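PDB 6IKX: UTP--glucose-1-phosphate uridylyltransferase from Acinetobacter baumannii, which catalyses the transfer of a uridylyl group from UTP to alpha-D-glucose 1-phosphate, giving UDP-alpha-D-glucose and diphosphate. Local coordinates for residues A[52-57]-A[114-119]; A[71-76]-A[83-88]; A[218-223]-A[231-236]. The protein carries 1 engineered substitution. All coordinates share one frame; numbering follows the deposited sequence.

Contact 1. Residues A[52-57]-A[114-119]; sequences ILVTHS and LCAKSV
The CA atoms of Val54 and Ala116 lie 6.8 Å apart where the break between helices 109-115 and 117-120 passes over strand 50-55. Ala116, the N-cap of the second helix, turns its CB to the strand and sits beside two branches, Ile52 CG2 at 4.0 Å and Val54 CG2 at 4.2 Å. On the Cys115 side of it, Val54 CG1, anti to the backbone N (chi1 -174°), meets Cys115 CB at 3.8 Å; the methylene, rather than the more distant sulfur, makes the closest approach. Beyond Ala116 in the second helix, Val119 CG1 and Ile52 CD1 meet tip to tip at 3.5 Å. The strand runs parallel to strands 4-8 and 97-102 in the central sheet of this GT-A nucleotidyltransferase. The two helices lie on the beta-alpha-beta crossover that leads from strand 97-102 to strand 125-128. Val6 of strand 4-8 touches both Val54 and Ala116, while the side chain of Val54 is about 4 Å from that of Gln103, a UTP-binding residue. Val119 O is hydrogen-bonded to Lys4 NZ, but between 114-119 and 52-57 themselves there is no hydrogen bond, and small and branched aliphatic groups meet by dispersion contacts.

Contact 2. Residues A[71-76]-A[83-88]; sequences ELETTL and DLLAEI
Leu76 on one helix and Leu84, Leu85 and Ile88 on the other form the centre of an apolar, antiparallel helix-helix contact in an outlying part of the chain; the contact's centre lies about 28 Å from that of the chain. The segments of helices 70-78 and 82-87 run at 158° to each other with their axes 9.6 Å apart. Both delta carbons of Leu76 are used: CD1 packs against the backbone and CB of Leu85, while CD2 meets Leu84 CD1 at 3.7 Å. Leu76 and Ile88 reach toward each other tip to tip; Leu76 and Leu84 cross at about a right angle. Ile88 CG1, held between the backbone N and the carbonyl carbon (chi1 68°), comes within 3.6 Å of Leu76 CD1. Ile88 CD1 touches both Leu76 CD1 and Leu72 CD2, the latter at 3.8 Å. The two helices, joined by a short link, make an alpha-alpha hairpin. Lys81, a UTP-binding residue in that link, touches Leu76. The hairpin belongs to the tetramer interface: Leu76 and Leu84 also pack on Thr14 of the third subunit, a residue of its UTP site, and Ile88 packs on Leu17 of that subunit. On the flank of the hairpin, Glu73 contributes its aliphatic stem, crossing Leu85 nearly at a right angle with CG 3.4 Å from Leu85 CD1. Its carboxylate has a different role, with OE1 in a salt bridge to Arg68. A water lies a doubtfully short 2.5 Å from Glu73 OE2 and donates only weakly to Ile88 O, at 3.4 Å, at most a tenuous bridge between the two residues.

Contact 3. Residues A[218-223]-A[231-236]; sequences QLLENT and IQLTDA. With SO4 (sulfate ion), chain D.
The carboxylate of Asp235 points OD1 at the aliphatic part of Thr223, 3.6 Å from both CB and CG2, and the two side chains cross at about a right angle. The other flat group, the Asn222 amide, bonds within its own segment: Gln218 O lies in the amide plane and receives ND2 at 2.8 Å in a nearly straight bond (172°). The end of helix 216-220 and its type I turn, Leu220 to Thr223, pack here on the N-terminal turn of helix 233-240 in the GT-A domain. Leu220 CD2 meets Ala236 CB at 3.6 Å and Ile231 CG2 at 3.8 Å. The same CG2 also touches Thr223 OG1. Leu219 adds its CD1 against the carbonyl oxygen of Ala236. Val113 and Leu114 of helix 109-115 also touch Leu220. Gln232 is the N-cap of the second helix, and its O accepts from the N atoms of both Asp235 and Ala236. At this helix end sits a sulfate, probably from the crystallisation liquor, where backbone N-H groups and perhaps the helix dipole favour an anion. Leu233 N donates to sulfate O1 over a doubtfully short distance. Thr234 N gives an almost straight bond (176°) to sulfate O4 at 3.1 Å, and Thr234 OG1 donates to the same oxygen at 3.2 Å.

Contacts 1 and 3 adjoin, with centres about 16 Å apart: Leu114 packs on Leu220, and Lys117 NZ forms a 2.7 Å salt bridge with Glu221 OE2, joining the crossover helices to the turn after helix 216-220. Contact 2, although nested in sequence between the segments of contact 1, stands about 30 Å from its centre and about 44 Å from that of contact 3. Contact 1 is a buried, wholly apolar seat of helix on sheet. Contact 2 is also largely buried, but lies farther from the chain's centre and has a carboxylate salt-bridged to Arg68 on its flank; both meet neighbouring subunits. Contact 3, only partly buried, adds polar turn residues and a bound anion to its apolar packing of Leu220 on Ala236 and Ile231.

Contact 1. Residues A[52-57]-A[114-119]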
# COMPACT_ATOMS: atom_id res chain seq x y z
N ILE A 52 9.65 16.31 -9.87
CA ILE A 52 10.35 15.00 -9.95
C ILE A 52 10.59 14.51 -8.52
O ILE A 52 11.56 15.00 -7.91
CB ILE A 52 11.66 15.11 -10.75
CG1 ILE A 52 11.41 15.83 -12.08
CG2 ILE A 52 12.29 13.73 -10.95
CD1 ILE A 52 12.66 16.11 -12.89
N LEU A 53 9.70 13.66 -8.00
CA LEU A 53 9.81 13.08 -6.62
C LEU A 53 10.84 11.94 -6.67
O LEU A 53 10.60 10.98 -7.41
CB LEU A 53 8.44 12.51 -6.19
CG LEU A 53 7.27 13.48 -6.13
CD1 LEU A 53 6.00 12.76 -5.73
CD2 LEU A 53 7.53 14.61 -5.17
N VAL A 54 11.95 12.01 -5.94
CA VAL A 54 12.86 10.84 -5.78
C VAL A 54 12.37 10.12 -4.54
O VAL A 54 12.48 10.70 -3.43
CB VAL A 54 14.34 11.25 -5.68
CG1 VAL A 54 15.26 10.05 -5.67
CG2 VAL A 54 14.74 12.15 -6.82
N THR A 55 11.82 8.92 -4.69
CA THR A 55 10.99 8.37 -3.59
C THR A 55 11.43 6.96 -3.14
O THR A 55 12.36 6.35 -3.67
CB THR A 55 9.50 8.51 -3.96
OG1 THR A 55 8.76 8.48 -2.74
CG2 THR A 55 8.99 7.48 -4.94
N HIS A 56 10.79 6.52 -2.09
CA HIS A 56 10.96 5.21 -1.43
C HIS A 56 9.66 4.45 -1.60
O HIS A 56 8.56 5.12 -1.58
CB HIS A 56 11.35 5.46 0.03
CG HIS A 56 11.72 4.24 0.79
ND1 HIS A 56 10.87 3.70 1.74
CD2 HIS A 56 12.82 3.48 0.78
CE1 HIS A 56 11.44 2.64 2.27
NE2 HIS A 56 12.64 2.49 1.70
N SER A 57 9.77 3.13 -1.69
CA SER A 57 8.67 2.13 -1.75
C SER A 57 7.64 2.34 -0.63
O SER A 57 6.54 1.87 -0.80
CB SER A 57 9.24 0.72 -1.71
OG SER A 57 9.89 0.50 -0.47
N LEU A 114 21.17 12.29 -8.23
CA LEU A 114 21.68 11.44 -9.34
C LEU A 114 20.60 10.49 -9.87
O LEU A 114 20.59 10.22 -11.10
CB LEU A 114 22.89 10.66 -8.83
CG LEU A 114 24.00 10.38 -9.82
CD1 LEU A 114 24.69 9.07 -9.46
CD2 LEU A 114 23.52 10.37 -11.26
N CYS A 115 19.73 9.96 -8.99
CA CYS A 115 18.60 9.04 -9.33
C CYS A 115 17.65 9.71 -10.34
O CYS A 115 17.12 9.02 -11.17
CB CYS A 115 17.79 8.63 -8.11
SG CYS A 115 18.68 7.54 -6.96
N ALA A 116 17.54 11.02 -10.33
CA ALA A 116 16.70 11.77 -11.29
C ALA A 116 17.45 12.11 -12.59
O ALA A 116 16.98 13.00 -13.29
CB ALA A 116 16.20 13.03 -10.63
N LYS A 117 18.55 11.46 -12.93
CA LYS A 117 19.39 11.94 -14.07
C LYS A 117 18.58 11.82 -15.37
O LYS A 117 18.51 12.80 -16.12
CB LYS A 117 20.69 11.16 -14.14
CG LYS A 117 21.44 11.28 -15.45
CD LYS A 117 22.79 10.62 -15.41
CE LYS A 117 23.34 10.30 -16.78
NZ LYS A 117 24.48 9.37 -16.69
N SER A 118 18.04 10.64 -15.63
CA SER A 118 17.28 10.26 -16.84
C SER A 118 16.13 11.23 -17.06
O SER A 118 15.90 11.62 -18.19
CB SER A 118 16.75 8.86 -16.71
OG SER A 118 15.80 8.80 -15.66
N VAL A 119 15.45 11.61 -15.98
CA VAL A 119 14.30 12.53 -16.05
C VAL A 119 14.83 13.94 -16.23
O VAL A 119 14.19 14.70 -16.95
CB VAL A 119 13.38 12.37 -14.83
CG1 VAL A 119 12.14 13.24 -14.89
CG2 VAL A 119 12.97 10.92 -14.69

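Contact 2. Residues A[71-76]-A[83-88]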
# COMPACT_ATOMS: atom_id res chain seq x y z
N GLU A 71 -12.98 6.69 -5.12
CA GLU A 71 -13.87 6.51 -3.94
C GLU A 71 -13.99 7.82 -3.17
O GLU A 71 -15.03 8.05 -2.58
CB GLU A 71 -13.36 5.40 -3.01
CG GLU A 71 -14.35 4.98 -1.95
CD GLU A 71 -14.03 3.68 -1.22
OE1 GLU A 71 -13.02 3.01 -1.59
OE2 GLU A 71 -14.80 3.30 -0.30
N LEU A 72 -12.95 8.64 -3.10
CA LEU A 72 -13.05 9.82 -2.21
C LEU A 72 -14.02 10.82 -2.84
O LEU A 72 -14.85 11.40 -2.13
CB LEU A 72 -11.67 10.45 -2.02
CG LEU A 72 -11.71 11.71 -1.17
CD1 LEU A 72 -12.37 11.40 0.19
CD2 LEU A 72 -10.33 12.32 -1.01
N GLU A 73 -13.88 11.01 -4.15
CA GLU A 73 -14.63 11.98 -4.97
C GLU A 73 -16.11 11.59 -4.97
O GLU A 73 -16.93 12.45 -4.63
CB GLU A 73 -13.98 12.05 -6.36
CG GLU A 73 -12.70 12.85 -6.33
CD GLU A 73 -11.80 12.71 -7.54
OE1 GLU A 73 -12.31 12.37 -8.63
OE2 GLU A 73 -10.60 12.96 -7.40
N THR A 74 -16.43 10.32 -5.21
CA THR A 74 -17.84 9.90 -5.27
C THR A 74 -18.44 10.02 -3.87
O THR A 74 -19.57 10.48 -3.79
CB THR A 74 -18.08 8.59 -6.02
OG1 THR A 74 -18.85 7.82 -5.11
CG2 THR A 74 -16.85 7.86 -6.53
N THR A 75 -17.70 9.77 -2.79
CA THR A 75 -18.20 10.06 -1.43
C THR A 75 -18.55 11.55 -1.36
O THR A 75 -19.63 11.85 -0.86
CB THR A 75 -17.19 9.71 -0.33
OG1 THR A 75 -16.82 8.34 -0.44
CG2 THR A 75 -17.73 9.98 1.06
N LEU A 76 -17.66 12.44 -1.85
CA LEU A 76 -17.80 13.92 -1.78
C LEU A 76 -18.99 14.41 -2.63
O LEU A 76 -19.61 15.42 -2.24
CB LEU A 76 -16.53 14.62 -2.27
CG LEU A 76 -15.35 14.71 -1.30
CD1 LEU A 76 -14.18 15.43 -1.95
CD2 LEU A 76 -15.74 15.45 -0.04
N ASP A 83 -17.81 22.16 -3.46
CA ASP A 83 -16.67 23.12 -3.39
C ASP A 83 -15.42 22.35 -2.94
O ASP A 83 -14.33 22.68 -3.42
CB ASP A 83 -16.99 24.36 -2.53
N LEU A 84 -15.58 21.31 -2.12
CA LEU A 84 -14.46 20.53 -1.56
C LEU A 84 -13.86 19.68 -2.68
O LEU A 84 -12.66 19.73 -2.92
CB LEU A 84 -14.97 19.62 -0.44
CG LEU A 84 -14.27 19.71 0.91
CD1 LEU A 84 -14.72 18.52 1.76
CD2 LEU A 84 -12.76 19.77 0.78
N LEU A 85 -14.72 18.89 -3.31
CA LEU A 85 -14.36 18.05 -4.47
C LEU A 85 -13.58 18.88 -5.51
O LEU A 85 -12.75 18.31 -6.25
CB LEU A 85 -15.67 17.53 -5.04
CG LEU A 85 -15.56 16.77 -6.34
CD1 LEU A 85 -14.90 15.42 -6.11
CD2 LEU A 85 -16.94 16.60 -6.94
N ALA A 86 -13.88 20.17 -5.60
CA ALA A 86 -13.23 21.06 -6.58
C ALA A 86 -11.82 21.39 -6.09
O ALA A 86 -10.90 21.46 -6.95
CB ALA A 86 -14.06 22.29 -6.81
N GLU A 87 -11.65 21.56 -4.77
CA GLU A 87 -10.36 21.87 -4.10
C GLU A 87 -9.43 20.66 -4.23
O GLU A 87 -8.28 20.86 -4.70
CB GLU A 87 -10.57 22.30 -2.64
N ILE A 88 -9.91 19.45 -3.90
CA ILE A 88 -9.06 18.22 -3.78
C ILE A 88 -8.84 17.60 -5.17
O ILE A 88 -8.04 16.65 -5.28
CB ILE A 88 -9.64 17.22 -2.74
CG1 ILE A 88 -10.95 16.58 -3.17
CG2 ILE A 88 -9.76 17.89 -1.37
CD1 ILE A 88 -10.85 15.12 -3.52
O HOH W 1 -8.80 13.33 -5.66

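Contact 3. Residues A[218-223]-A[231-236]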
# COMPACT_ATOMS: atom_id res chain seq x y z
N GLN A 218 26.95 14.37 -13.89
CA GLN A 218 28.22 13.68 -14.26
C GLN A 218 29.23 13.96 -13.17
O GLN A 218 30.05 13.08 -12.86
CB GLN A 218 28.76 14.15 -15.60
CG GLN A 218 28.19 13.37 -16.77
CD GLN A 218 26.78 13.80 -17.06
OE1 GLN A 218 26.48 14.99 -17.09
NE2 GLN A 218 25.90 12.82 -17.26
N LEU A 219 29.12 15.15 -12.59
CA LEU A 219 29.88 15.46 -11.37
C LEU A 219 29.48 14.48 -10.26
O LEU A 219 30.41 13.92 -9.64
CB LEU A 219 29.65 16.92 -11.00
CG LEU A 219 30.17 17.94 -12.01
CD1 LEU A 219 30.05 19.37 -11.48
CD2 LEU A 219 31.61 17.64 -12.39
N LEU A 220 28.19 14.25 -9.99
CA LEU A 220 27.73 13.34 -8.89
C LEU A 220 28.20 11.90 -9.18
O LEU A 220 28.48 11.18 -8.22
CB LEU A 220 26.20 13.40 -8.71
CG LEU A 220 25.68 14.65 -7.98
CD1 LEU A 220 24.20 14.82 -8.22
CD2 LEU A 220 25.93 14.59 -6.49
N GLU A 221 28.31 11.50 -10.45
CA GLU A 221 28.80 10.15 -10.84
C GLU A 221 30.30 10.02 -10.53
O GLU A 221 30.80 8.91 -10.66
CB GLU A 221 28.54 9.87 -12.33
CG GLU A 221 27.11 9.43 -12.60
CD GLU A 221 26.60 9.42 -14.04
OE1 GLU A 221 27.17 10.12 -14.90
OE2 GLU A 221 25.59 8.74 -14.28
N ASN A 222 30.99 11.10 -10.15
CA ASN A 222 32.48 11.12 -10.04
C ASN A 222 32.94 11.70 -8.69
O ASN A 222 34.09 12.14 -8.61
CB ASN A 222 33.09 11.87 -11.23
CG ASN A 222 33.05 11.04 -12.49
OD1 ASN A 222 33.90 10.17 -12.67
ND2 ASN A 222 32.07 11.26 -13.35
N THR A 223 32.08 11.66 -7.66
CA THR A 223 32.40 12.19 -6.31
C THR A 223 33.17 11.15 -5.48
O THR A 223 32.59 10.15 -5.07
CB THR A 223 31.16 12.61 -5.52
OG1 THR A 223 30.35 11.44 -5.33
CG2 THR A 223 30.38 13.69 -6.21
N ILE A 231 27.36 9.58 -1.34
CA ILE A 231 27.60 10.56 -2.44
C ILE A 231 27.06 11.92 -1.99
O ILE A 231 25.85 11.99 -1.72
CB ILE A 231 26.98 10.12 -3.78
CG1 ILE A 231 27.77 9.01 -4.50
CG2 ILE A 231 26.84 11.31 -4.70
CD1 ILE A 231 28.58 8.08 -3.60
N GLN A 232 27.93 12.93 -1.96
CA GLN A 232 27.79 14.23 -1.24
C GLN A 232 27.58 15.37 -2.28
O GLN A 232 28.52 15.73 -3.02
CB GLN A 232 29.08 14.40 -0.41
CG GLN A 232 28.91 14.91 1.02
CD GLN A 232 28.36 13.88 1.97
OE1 GLN A 232 27.48 14.17 2.79
NE2 GLN A 232 28.86 12.66 1.85
N LEU A 233 26.39 15.95 -2.36
CA LEU A 233 26.08 17.11 -3.23
C LEU A 233 27.13 18.24 -3.07
O LEU A 233 27.54 18.79 -4.08
CB LEU A 233 24.67 17.62 -2.93
CG LEU A 233 24.18 18.76 -3.83
CD1 LEU A 233 24.27 18.37 -5.29
CD2 LEU A 233 22.77 19.21 -3.47
N THR A 234 27.53 18.59 -1.85
CA THR A 234 28.41 19.75 -1.53
C THR A 234 29.76 19.64 -2.23
O THR A 234 30.31 20.71 -2.57
CB THR A 234 28.66 19.89 -0.03
OG1 THR A 234 29.07 18.61 0.45
CG2 THR A 234 27.44 20.37 0.72
N ASP A 235 30.23 18.41 -2.49
CA ASP A 235 31.53 18.21 -3.18
C ASP A 235 31.33 17.88 -4.67
O ASP A 235 32.31 18.01 -5.44
CB ASP A 235 32.46 17.30 -2.37
CG ASP A 235 32.00 15.87 -2.20
OD1 ASP A 235 31.48 15.32 -3.18
OD2 ASP A 235 32.21 15.33 -1.09
N ALA A 236 30.12 17.57 -5.12
CA ALA A 236 29.78 17.71 -6.56
C ALA A 236 29.80 19.21 -6.92
O ALA A 236 30.31 19.55 -7.98
CB ALA A 236 28.45 17.08 -6.86
S SO4 D . 25.14 16.33 0.61
O1 SO4 D . 24.75 15.51 -0.52
O2 SO4 D . 24.25 17.46 0.73
O3 SO4 D . 25.09 15.53 1.80
O4 SO4 D . 26.48 16.81 0.40